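Local coordinates for carbohydrate-binding module family 14 protein (Pseudocercospora fuligena, PDB 4Z4A) that probably binds chitin through its family 14 carbohydrate-binding module and is a fungal effector (Avr4) linked to recognition by the Cf-4 receptor, at residues B[74-77]-B[78-81]. Numbering follows the deposited sequence.
Sequences PCPS and GLLW
P76 and L79 meet across a type II beta turn, the ring of P76 lying against one methyl branch of L79. CD1 of L79 sits 3.7 Å from both CB and CG of P76, so the methyl rests against the ring carbons, the two side chains at a slant to each other. With CG of L79 beside the backbone N (chi1 -58°), the side chain sets out on the proline side, and the extended second torsion carries CD1 on to the ring. The turn is closed by one backbone bond, L79 N to P76 O, at 3.0 Å and nearly straight (160° at the hydrogen). The same carbonyl oxygen also accepts from the side-chain amide of N53, which bonds L79 O as well and so ties both arms of the turn to a neighbouring loop. P76 thus supplies the acceptor carbonyl and an apolar ring for L79; S77 takes the second position, and G78 the third, with a positive phi (90°) at which a side chain would jam against S77 O. In the second subunit, W90 NE1 bonds S77 O and the other L79 packs on L79. Just before the turn, CB of C75 lies 3.6 Å from L79 O, and its SG reaches the edge of the W81 indole, near the ring plane, 4.5 Å from CE3. That sulfur is in a disulfide with C88, while W81 stacks on Y55 and gives its NE1 hydrogen to D83. Strand 68-74 is thus led through a tight reversal into strand 80-82, the disulfide joining the reversal covalently to strand 87-89 and the amide bonds joining it to the loop before strand 54-60.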
loop_
_atom_site.group_PDB
_atom_site.type_symbol
_atom_site.label_atom_id
_atom_site.label_comp_id
_atom_site.label_asym_id
_atom_site.label_seq_id
_atom_site.Cartn_x
_atom_site.Cartn_y
_atom_site.Cartn_z
ATOM N N PRO B 74 -4.466 4.775 -8.608
ATOM C CA PRO B 74 -4.707 6.208 -8.517
ATOM C C PRO B 74 -4.393 6.767 -7.109
ATOM O O PRO B 74 -4.395 6.019 -6.125
ATOM C CB PRO B 74 -6.213 6.302 -8.781
ATOM C CG PRO B 74 -6.745 5.072 -8.134
ATOM C CD PRO B 74 -5.723 4.010 -8.477
ATOM N N CYS B 75 -4.124 8.059 -7.035
ATOM C CA CYS B 75 -4.124 8.793 -5.794
ATOM C C CYS B 75 -5.500 9.401 -5.649
ATOM O O CYS B 75 -6.176 9.663 -6.666
ATOM C CB CYS B 75 -3.114 9.940 -5.811
ATOM S SG CYS B 75 -1.405 9.341 -5.677
ATOM N N PRO B 76 -5.896 9.731 -4.406
ATOM C CA PRO B 76 -7.100 10.517 -4.175
ATOM C C PRO B 76 -7.038 11.839 -4.969
ATOM O O PRO B 76 -5.962 12.430 -5.188
ATOM C CB PRO B 76 -7.099 10.744 -2.658
ATOM C CG PRO B 76 -6.361 9.540 -2.142
ATOM C CD PRO B 76 -5.281 9.288 -3.142
ATOM N N SER B 77 -8.180 12.329 -5.412
ATOM C CA SER B 77 -8.259 13.635 -6.080
ATOM C C SER B 77 -7.475 14.694 -5.321
ATOM O O SER B 77 -7.667 14.883 -4.128
ATOM C CB SER B 77 -9.727 14.076 -6.178
ATOM O OG SER B 77 -9.873 15.337 -6.850
ATOM N N GLY B 78 -6.600 15.400 -6.002
ATOM C CA GLY B 78 -5.880 16.485 -5.383
ATOM C C GLY B 78 -4.557 16.118 -4.736
ATOM O O GLY B 78 -3.872 17.008 -4.223
ATOM N N LEU B 79 -4.252 14.821 -4.673
ATOM C CA LEU B 79 -2.983 14.346 -4.118
ATOM C C LEU B 79 -2.107 13.879 -5.259
ATOM O O LEU B 79 -2.603 13.449 -6.308
ATOM C CB LEU B 79 -3.240 13.220 -3.118
ATOM C CG LEU B 79 -4.145 13.521 -1.926
ATOM C CD1 LEU B 79 -4.176 12.329 -0.964
ATOM C CD2 LEU B 79 -3.679 14.775 -1.206
ATOM N N LEU B 80 -0.805 14.001 -5.052
ATOM C CA LEU B 80 0.191 13.676 -6.035
ATOM C C LEU B 80 1.164 12.684 -5.394
ATOM O O LEU B 80 1.371 12.686 -4.191
ATOM C CB LEU B 80 0.965 14.921 -6.469
ATOM C CG LEU B 80 0.138 16.032 -7.141
ATOM C CD1 LEU B 80 1.099 17.117 -7.555
ATOM C CD2 LEU B 80 -0.749 15.534 -8.285
ATOM N N TRP B 81 1.823 11.902 -6.233
ATOM C CA TRP B 81 2.846 10.975 -5.718
ATOM C C TRP B 81 4.046 11.669 -5.118
ATOM O O TRP B 81 4.575 12.642 -5.688
ATOM C CB TRP B 81 3.326 10.091 -6.828
ATOM C CG TRP B 81 4.190 8.939 -6.351
ATOM C CD1 TRP B 81 5.484 8.715 -6.681
ATOM C CD2 TRP B 81 3.797 7.856 -5.490
ATOM N NE1 TRP B 81 5.940 7.559 -6.090
ATOM C CE2 TRP B 81 4.905 6.992 -5.381
ATOM C CE3 TRP B 81 2.587 7.491 -4.867
ATOM C CZ2 TRP B 81 4.867 5.824 -4.609
ATOM C CZ3 TRP B 81 2.554 6.340 -4.115
ATOM C CH2 TRP B 81 3.686 5.514 -4.001
#